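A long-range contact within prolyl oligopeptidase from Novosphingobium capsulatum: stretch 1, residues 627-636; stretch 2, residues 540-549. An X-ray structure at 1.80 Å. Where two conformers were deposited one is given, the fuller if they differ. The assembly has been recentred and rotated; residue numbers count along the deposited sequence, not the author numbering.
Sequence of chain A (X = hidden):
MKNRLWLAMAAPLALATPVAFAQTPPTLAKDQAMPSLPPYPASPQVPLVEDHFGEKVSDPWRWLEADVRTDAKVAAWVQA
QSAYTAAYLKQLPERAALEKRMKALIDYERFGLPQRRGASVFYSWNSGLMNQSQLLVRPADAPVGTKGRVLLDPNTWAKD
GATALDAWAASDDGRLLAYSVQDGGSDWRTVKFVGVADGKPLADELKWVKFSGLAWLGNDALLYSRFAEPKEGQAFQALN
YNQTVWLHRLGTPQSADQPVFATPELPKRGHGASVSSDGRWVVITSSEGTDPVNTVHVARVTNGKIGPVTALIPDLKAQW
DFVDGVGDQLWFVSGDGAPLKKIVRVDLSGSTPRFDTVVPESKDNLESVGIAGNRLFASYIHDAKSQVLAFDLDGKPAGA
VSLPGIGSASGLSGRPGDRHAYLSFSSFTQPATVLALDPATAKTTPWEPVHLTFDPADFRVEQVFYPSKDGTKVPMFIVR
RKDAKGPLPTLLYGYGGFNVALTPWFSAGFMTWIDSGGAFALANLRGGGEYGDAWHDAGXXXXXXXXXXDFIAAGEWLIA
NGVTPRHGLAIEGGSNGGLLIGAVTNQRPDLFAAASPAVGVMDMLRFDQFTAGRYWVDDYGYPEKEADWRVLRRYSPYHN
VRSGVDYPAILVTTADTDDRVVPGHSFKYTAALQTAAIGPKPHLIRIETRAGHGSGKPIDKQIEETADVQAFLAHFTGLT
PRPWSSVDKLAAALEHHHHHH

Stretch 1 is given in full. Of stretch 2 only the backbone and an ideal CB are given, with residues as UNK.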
ATOM      1  N   ALA A 627     -22.454 -27.851  -0.550  1.00 16.14           N
ATOM      2  CA  ALA A 627     -22.980 -26.538  -0.900  1.00 15.38           C
ATOM      3  C   ALA A 627     -21.870 -25.549  -1.327  1.00 15.33           C
ATOM      4  O   ALA A 627     -22.043 -24.788  -2.296  1.00 14.23           O
ATOM      5  CB  ALA A 627     -23.731 -25.984   0.247  1.00 17.42           C
ATOM      6  N   ASP A 628     -20.722 -25.575  -0.639  1.00 14.14           N
ATOM      7  CA  ASP A 628     -19.613 -24.655  -0.979  1.00 13.93           C
ATOM      8  C   ASP A 628     -19.005 -25.075  -2.330  1.00 12.05           C
ATOM      9  O   ASP A 628     -18.592 -24.243  -3.110  1.00 11.30           O
ATOM     10  CB  ASP A 628     -18.492 -24.691   0.051  1.00 13.73           C
ATOM     11  CG  ASP A 628     -18.867 -24.062   1.380  1.00 16.48           C
ATOM     12  OD1 ASP A 628     -20.042 -23.767   1.588  1.00 15.44           O
ATOM     13  OD2 ASP A 628     -18.021 -23.855   2.280  1.00 15.67           O
ATOM     14  N   TRP A 629     -18.922 -26.374  -2.557  1.00 12.29           N
ATOM     15  CA  TRP A 629     -18.445 -26.923  -3.814  1.00 12.49           C
ATOM     16  C   TRP A 629     -19.319 -26.443  -4.993  1.00 13.48           C
ATOM     17  O   TRP A 629     -18.778 -26.064  -6.045  1.00 13.61           O
ATOM     18  CB  TRP A 629     -18.349 -28.459  -3.748  1.00 13.09           C
ATOM     19  CG  TRP A 629     -17.742 -29.070  -4.992  1.00 12.87           C
ATOM     20  CD1 TRP A 629     -16.456 -29.451  -5.161  1.00 15.50           C
ATOM     21  CD2 TRP A 629     -18.413 -29.382  -6.211  1.00 13.72           C
ATOM     22  NE1 TRP A 629     -16.273 -29.963  -6.420  1.00 14.96           N
ATOM     23  CE2 TRP A 629     -17.463 -29.934  -7.090  1.00 13.39           C
ATOM     24  CE3 TRP A 629     -19.727 -29.246  -6.656  1.00 13.09           C
ATOM     25  CZ2 TRP A 629     -17.783 -30.350  -8.381  1.00 13.27           C
ATOM     26  CZ3 TRP A 629     -20.047 -29.640  -7.968  1.00 15.45           C
ATOM     27  CH2 TRP A 629     -19.061 -30.181  -8.815  1.00 16.12           C
ATOM     28  N   ARG A 630     -20.635 -26.425  -4.832  1.00 12.79           N
ATOM     29  CA  ARG A 630     -21.517 -26.033  -5.924  1.00 14.27           C
ATOM     30  C   ARG A 630     -21.344 -24.560  -6.252  1.00 14.31           C
ATOM     31  O   ARG A 630     -21.375 -24.174  -7.429  1.00 15.24           O
ATOM     32  CB  ARG A 630     -22.985 -26.311  -5.611  1.00 13.93           C
ATOM     33  CG  ARG A 630     -23.334 -27.783  -5.616  1.00 15.88           C
ATOM     34  CD  ARG A 630     -24.852 -28.010  -5.559  1.00 17.87           C
ATOM     35  NE  ARG A 630     -25.138 -29.376  -5.161  1.00 20.57           N
ATOM     36  CZ  ARG A 630     -24.966 -30.460  -5.923  1.00 23.70           C
ATOM     37  NH1 ARG A 630     -24.533 -30.392  -7.170  1.00 25.18           N
ATOM     38  NH2 ARG A 630     -25.262 -31.641  -5.411  1.00 26.27           N
ATOM     39  N   VAL A 631     -21.152 -23.747  -5.220  1.00 13.35           N
ATOM     40  CA  VAL A 631     -20.887 -22.317  -5.423  1.00 13.42           C
ATOM     41  C   VAL A 631     -19.569 -22.167  -6.220  1.00 12.43           C
ATOM     42  O   VAL A 631     -19.516 -21.393  -7.198  1.00 13.00           O
ATOM     43  CB  VAL A 631     -20.795 -21.603  -4.069  1.00 13.73           C
ATOM     44  CG1 VAL A 631     -20.059 -20.235  -4.154  1.00 16.12           C
ATOM     45  CG2 VAL A 631     -22.140 -21.446  -3.493  1.00 15.86           C
ATOM     46  N   LEU A 632     -18.532 -22.915  -5.834  1.00 12.63           N
ATOM     47  CA  LEU A 632     -17.206 -22.804  -6.476  1.00 12.43           C
ATOM     48  C   LEU A 632     -17.248 -23.291  -7.936  1.00 12.80           C
ATOM     49  O   LEU A 632     -16.615 -22.695  -8.817  1.00 11.95           O
ATOM     50  CB  LEU A 632     -16.104 -23.589  -5.716  1.00 11.43           C
ATOM     51  CG  LEU A 632     -15.691 -23.026  -4.352  1.00 12.43           C
ATOM     52  CD1 LEU A 632     -15.056 -24.092  -3.506  1.00 12.13           C
ATOM     53  CD2 LEU A 632     -14.771 -21.875  -4.552  1.00 12.09           C
ATOM     54  N   ARG A 633     -17.990 -24.373  -8.163  1.00 13.01           N
ATOM     55  CA  ARG A 633     -18.080 -24.988  -9.499  1.00 13.13           C
ATOM     56  C   ARG A 633     -18.714 -24.015 -10.496  1.00 13.05           C
ATOM     57  O   ARG A 633     -18.401 -24.034 -11.653  1.00 12.33           O
ATOM     58  CB  ARG A 633     -18.869 -26.317  -9.429  1.00 14.12           C
ATOM     59  CG  ARG A 633     -19.156 -26.974 -10.739  1.00 14.48           C
ATOM     60  CD  ARG A 633     -17.923 -27.320 -11.455  1.00 13.12           C
ATOM     61  NE  ARG A 633     -18.156 -27.958 -12.755  1.00 14.85           N
ATOM     62  CZ  ARG A 633     -18.245 -27.292 -13.904  1.00 16.79           C
ATOM     63  NH1 ARG A 633     -18.222 -25.969 -13.932  1.00 15.65           N
ATOM     64  NH2 ARG A 633     -18.397 -27.960 -15.057  1.00 19.18           N
ATOM     65  N   ARG A 634     -19.582 -23.140 -10.040  1.00 13.29           N
ATOM     66  CA  ARG A 634     -20.242 -22.184 -10.930  1.00 14.01           C
ATOM     67  C   ARG A 634     -19.301 -21.140 -11.512  1.00 13.83           C
ATOM     68  O   ARG A 634     -19.600 -20.590 -12.545  1.00 13.15           O
ATOM     69  CB  ARG A 634     -21.385 -21.455 -10.201  1.00 14.46           C
ATOM     70  CG  ARG A 634     -22.586 -22.329  -9.977  1.00 18.62           C
ATOM     71  CD  ARG A 634     -23.560 -21.821  -8.902  1.00 22.60           C
ATOM     72  NE  ARG A 634     -24.560 -22.855  -8.587  1.00 25.68           N
ATOM     73  CZ  ARG A 634     -25.075 -23.123  -7.378  1.00 25.81           C
ATOM     74  NH1 ARG A 634     -24.732 -22.435  -6.280  1.00 25.12           N
ATOM     75  NH2 ARG A 634     -25.927 -24.130  -7.261  1.00 25.74           N
ATOM     76  N   TYR A 635     -18.162 -20.900 -10.871  1.00 13.16           N
ATOM     77  CA  TYR A 635     -17.217 -19.879 -11.371  1.00 14.42           C
ATOM     78  C   TYR A 635     -15.755 -20.255 -11.533  1.00 14.95           C
ATOM     79  O   TYR A 635     -14.971 -19.457 -12.090  1.00 14.77           O
ATOM     80  CB  TYR A 635     -17.356 -18.593 -10.570  1.00 14.25           C
ATOM     81  CG  TYR A 635     -16.827 -18.621  -9.149  1.00 14.71           C
ATOM     82  CD1 TYR A 635     -15.472 -18.527  -8.888  1.00 12.15           C
ATOM     83  CD2 TYR A 635     -17.686 -18.691  -8.060  1.00 12.00           C
ATOM     84  CE1 TYR A 635     -14.974 -18.493  -7.600  1.00 13.33           C
ATOM     85  CE2 TYR A 635     -17.191 -18.688  -6.733  1.00 11.84           C
ATOM     86  CZ  TYR A 635     -15.829 -18.587  -6.517  1.00 10.10           C
ATOM     87  OH  TYR A 635     -15.271 -18.548  -5.240  1.00 12.95           O
ATOM     88  N   SER A 636     -15.350 -21.446 -11.091  1.00 14.86           N
ATOM     89  CA  SER A 636     -13.960 -21.900 -11.238  1.00 14.67           C
ATOM     90  C   SER A 636     -13.505 -21.700 -12.678  1.00 14.15           C
ATOM     91  O   SER A 636     -14.035 -22.366 -13.553  1.00 14.04           O
ATOM     92  CB  SER A 636     -13.888 -23.377 -10.898  1.00 15.42           C
ATOM     93  OG  SER A 636     -12.589 -23.903 -11.095  1.00 14.74           O
ATOM     94  N   UNK A 540     -17.731 -12.461  -0.603  1.00 11.95           N
ATOM     95  CA  UNK A 540     -17.063 -13.688  -0.323  1.00 12.98           C
ATOM     96  C   UNK A 540     -17.996 -14.866  -0.062  1.00 12.39           C
ATOM     97  O   UNK A 540     -19.191 -14.701   0.081  1.00 12.01           O
ATOM     98  CB  UNK A 540     -16.139 -13.484   0.880  1.00 12.98           C
ATOM     99  N   UNK A 541     -17.423 -16.059  -0.036  1.00 12.37           N
ATOM    100  CA  UNK A 541     -18.190 -17.282   0.218  1.00 13.11           C
ATOM    101  C   UNK A 541     -19.344 -17.425  -0.825  1.00 13.27           C
ATOM    102  O   UNK A 541     -19.090 -17.456  -2.027  1.00 10.96           O
ATOM    103  CB  UNK A 541     -18.749 -17.263   1.642  1.00 13.11           C
ATOM    104  N   UNK A 542     -20.600 -17.538  -0.391  1.00 13.55           N
ATOM    105  CA  UNK A 542     -21.720 -17.728  -1.330  1.00 14.54           C
ATOM    106  C   UNK A 542     -21.964 -16.507  -2.189  1.00 13.66           C
ATOM    107  O   UNK A 542     -22.677 -16.612  -3.174  1.00 13.11           O
ATOM    108  CB  UNK A 542     -23.001 -18.073  -0.567  1.00 14.54           C
ATOM    109  N   UNK A 543     -21.490 -15.337  -1.737  1.00 12.74           N
ATOM    110  CA  UNK A 543     -21.639 -14.068  -2.454  1.00 12.55           C
ATOM    111  C   UNK A 543     -20.438 -13.676  -3.275  1.00 12.17           C
ATOM    112  O   UNK A 543     -20.355 -12.538  -3.740  1.00 11.17           O
ATOM    113  CB  UNK A 543     -21.941 -12.945  -1.459  1.00 12.55           C
ATOM    114  N   UNK A 544     -19.502 -14.609  -3.498  1.00 11.34           N
ATOM    115  CA  UNK A 544     -18.353 -14.301  -4.341  1.00 10.25           C
ATOM    116  C   UNK A 544     -18.777 -13.813  -5.733  1.00 10.41           C
ATOM    117  O   UNK A 544     -18.105 -12.950  -6.304  1.00 10.41           O
ATOM    118  CB  UNK A 544     -17.458 -15.535  -4.471  1.00 10.25           C
ATOM    119  N   UNK A 545     -19.869 -14.333  -6.294  1.00 10.98           N
ATOM    120  CA  UNK A 545     -20.330 -13.902  -7.615  1.00 12.05           C
ATOM    121  C   UNK A 545     -20.642 -12.405  -7.656  1.00 12.11           C
ATOM    122  O   UNK A 545     -20.575 -11.807  -8.713  1.00 10.83           O
ATOM    123  CB  UNK A 545     -21.571 -14.699  -8.021  1.00 12.05           C
ATOM    124  N   UNK A 546     -21.017 -11.796  -6.522  1.00 12.57           N
ATOM    125  CA  UNK A 546     -21.212 -10.335  -6.495  1.00 12.96           C
ATOM    126  C   UNK A 546     -19.984  -9.559  -6.982  1.00 13.01           C
ATOM    127  O   UNK A 546     -20.116  -8.494  -7.593  1.00 10.55           O
ATOM    128  CB  UNK A 546     -21.562  -9.886  -5.075  1.00 12.96           C
ATOM    129  N   UNK A 547     -18.791 -10.077  -6.683  1.00 12.74           N
ATOM    130  CA  UNK A 547     -17.529  -9.434  -7.062  1.00 13.05           C
ATOM    131  C   UNK A 547     -17.438  -9.369  -8.594  1.00 13.52           C
ATOM    132  O   UNK A 547     -17.033  -8.382  -9.196  1.00 14.92           O
ATOM    133  CB  UNK A 547     -16.334 -10.190  -6.478  1.00 13.05           C
ATOM    134  N   UNK A 548     -17.820 -10.476  -9.207  1.00 13.01           N
ATOM    135  CA  UNK A 548     -17.761 -10.644 -10.641  1.00 12.75           C
ATOM    136  C   UNK A 548     -18.835  -9.782 -11.293  1.00 12.39           C
ATOM    137  O   UNK A 548     -18.555  -9.106 -12.275  1.00 12.28           O
ATOM    138  CB  UNK A 548     -17.930 -12.115 -11.025  1.00 12.75           C
ATOM    139  N   UNK A 549     -20.027  -9.716 -10.713  1.00 13.34           N
ATOM    140  CA  UNK A 549     -21.043  -8.852 -11.233  1.00 12.75           C
ATOM    141  C   UNK A 549     -20.633  -7.389 -11.140  1.00 12.78           C
ATOM    142  O   UNK A 549     -20.915  -6.611 -12.064  1.00 12.54           O
ATOM    143  CB  UNK A 549     -22.360  -9.088 -10.490  1.00 12.75           C
TER

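Position 540 directs its CA-to-CB bond away from stretch 1, and the contact sets no preference here. The residue is Arg540, whose guanidinium is hydrogen-bonded elsewhere in the structure.

Position 541 also points away, but its phi/psi of 57/-123 is unusual for a residue with a side chain and would suit glycine most easily. The residue is nevertheless Arg541, which makes its contact through the backbone: Arg541 O lies 3.6 Å from Val631 CG1. Arg541 O also accepts a hydrogen bond from water 1 (2.6 Å to the water O), which in turn accepts one from Tyr635 OH (2.8 Å).

At position 542 the bond runs sideways, with the ideal CB 4.5 Å from Val631 CG2 and the carboxylate of Asp628 farther along. A small apolar side chain could cover the valine, while a polar or basic one could reach toward the acid. The residue is Asp542. With chi1 in m, Asp542 OD1 comes 3.7 Å from Val631 CG2 and 4.5 Å from Asp628 OD1, a close approach of like charges. Water 2 bridges the two, its O donating to both, at 2.4 Å to Asp542 OD1 and 2.6 Å to Asp628 OD1.

Position 543 points away from stretch 1, so many residues would suit; it is Lys543.

Position 544 points toward stretch 1, its ideal CB 3.8 Å from Tyr635 OH and 5.4 Å from Val631 CG1. Alanine would fit, as would a longer chain able to turn aside. Lys544 takes the second course: Lys544 CG packs 3.4 Å from Tyr635 OH, and with chi2 in p the chain then leads away; NZ is hydrogen-bonded elsewhere in the structure.

Position 545 lies sideways, near Tyr635 but without a close contact at CB, and a flexible polar or aliphatic chain would serve. It is Gln545, whose OE1 comes 4.4 Å from Tyr635 CB, while NE2 donates a hydrogen bond to the side chain at position 549, one helical turn on.

Positions 546 and 547 are out of reach of stretch 1; they are Asn546 and Val547.

Position 548 points toward stretch 1, yet its ideal CB has no neighbour there within 5.5 Å. The gap before the face of the Tyr635 ring turned toward this position calls for a long apolar or aromatic side chain. Phe548 bridges it edge-to-face, Phe548 CE2 lying 3.5 Å from Tyr635 CG, with the ring centroids 5.0 Å apart and the planes at 72°.

Position 549 is out of reach; Asp549 OD1 accepts the hydrogen bond from Gln545 NE2 at 2.8 Å.

Stretch 2 540-549: RRDKKQNVFD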
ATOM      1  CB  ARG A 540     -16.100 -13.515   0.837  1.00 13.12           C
ATOM      2  CG  ARG A 540     -16.730 -13.353   2.210  1.00 13.01           C
ATOM      3  CD  ARG A 540     -15.676 -13.412   3.241  1.00 18.20           C
ATOM      4  NE  ARG A 540     -16.045 -12.969   4.569  1.00 22.26           N
ATOM      5  CZ  ARG A 540     -15.260 -13.135   5.621  1.00 26.58           C
ATOM      6  NH1 ARG A 540     -14.088 -13.777   5.520  1.00 27.64           N
ATOM      7  NH2 ARG A 540     -15.636 -12.661   6.786  1.00 29.11           N
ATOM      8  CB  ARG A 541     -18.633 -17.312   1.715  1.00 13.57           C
ATOM      9  CG  ARG A 541     -17.460 -17.483   2.722  1.00 15.18           C
ATOM     10  CD  ARG A 541     -17.562 -16.630   3.993  0.50 16.39           C
ATOM     11  NE  ARG A 541     -16.479 -16.979   4.930  0.50 13.90           N
ATOM     12  CZ  ARG A 541     -16.354 -16.496   6.146  0.50 18.61           C
ATOM     13  NH1 ARG A 541     -17.285 -15.686   6.646  0.50 19.49           N
ATOM     14  NH2 ARG A 541     -15.311 -16.848   6.898  0.50 20.16           N
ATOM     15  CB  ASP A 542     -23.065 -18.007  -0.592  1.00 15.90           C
ATOM     16  CG  ASP A 542     -23.109 -19.364   0.091  1.00 20.83           C
ATOM     17  OD1 ASP A 542     -22.148 -20.146  -0.028  1.00 26.78           O
ATOM     18  OD2 ASP A 542     -24.100 -19.753   0.799  1.00 29.65           O
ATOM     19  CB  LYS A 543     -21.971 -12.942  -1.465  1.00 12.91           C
ATOM     20  CG  LYS A 543     -23.167 -13.273  -0.586  1.00 16.35           C
ATOM     21  CD  LYS A 543     -23.604 -12.123   0.268  1.00 17.93           C
ATOM     22  CE  LYS A 543     -25.018 -12.391   0.831  1.00 21.58           C
ATOM     23  NZ  LYS A 543     -25.188 -11.301   1.781  1.00 24.06           N
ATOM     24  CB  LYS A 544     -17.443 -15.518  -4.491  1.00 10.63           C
ATOM     25  CG  LYS A 544     -16.142 -15.260  -5.262  1.00 11.09           C
ATOM     26  CD  LYS A 544     -15.223 -14.252  -4.526  1.00 12.49           C
ATOM     27  CE  LYS A 544     -13.884 -14.025  -5.231  1.00 13.54           C
ATOM     28  NZ  LYS A 544     -12.972 -13.027  -4.607  1.00 11.59           N
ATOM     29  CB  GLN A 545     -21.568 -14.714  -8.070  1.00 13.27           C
ATOM     30  CG  GLN A 545     -22.144 -14.334  -9.409  1.00 13.38           C
ATOM     31  CD  GLN A 545     -21.195 -14.536 -10.574  1.00  9.99           C
ATOM     32  OE1 GLN A 545     -20.462 -15.520 -10.637  1.00 16.34           O
ATOM     33  NE2 GLN A 545     -21.181 -13.573 -11.502  1.00 12.06           N
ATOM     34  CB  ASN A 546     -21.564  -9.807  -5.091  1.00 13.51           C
ATOM     35  CG  ASN A 546     -22.935 -10.187  -4.622  1.00 13.65           C
ATOM     36  OD1 ASN A 546     -23.808 -10.539  -5.424  1.00 13.82           O
ATOM     37  ND2 ASN A 546     -23.166 -10.076  -3.295  1.00  9.99           N
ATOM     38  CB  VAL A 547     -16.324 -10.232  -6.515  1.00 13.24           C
ATOM     39  CG1 VAL A 547     -14.987  -9.653  -7.015  1.00 13.16           C
ATOM     40  CG2 VAL A 547     -16.334 -10.307  -4.977  1.00 12.38           C
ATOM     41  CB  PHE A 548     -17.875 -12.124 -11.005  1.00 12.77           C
ATOM     42  CG  PHE A 548     -16.906 -13.030 -10.250  1.00 10.95           C
ATOM     43  CD1 PHE A 548     -15.653 -12.610  -9.882  1.00 14.73           C
ATOM     44  CD2 PHE A 548     -17.235 -14.357 -10.012  1.00 10.23           C
ATOM     45  CE1 PHE A 548     -14.758 -13.469  -9.215  1.00 13.63           C
ATOM     46  CE2 PHE A 548     -16.363 -15.206  -9.368  1.00 12.13           C
ATOM     47  CZ  PHE A 548     -15.130 -14.764  -8.963  1.00 13.85           C
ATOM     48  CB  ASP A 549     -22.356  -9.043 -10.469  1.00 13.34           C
ATOM     49  CG  ASP A 549     -22.947 -10.403 -10.681  1.00 15.59           C
ATOM     50  OD1 ASP A 549     -22.608 -11.115 -11.679  1.00 15.27           O
ATOM     51  OD2 ASP A 549     -23.766 -10.857  -9.894  1.00 19.43           O
TER
HETATM   52  O   HOH W   1     -16.970 -18.641  -3.029  1.00 20.27           O
HETATM   53  O   HOH W   2     -22.082 -22.473   0.606  1.00 32.86           O
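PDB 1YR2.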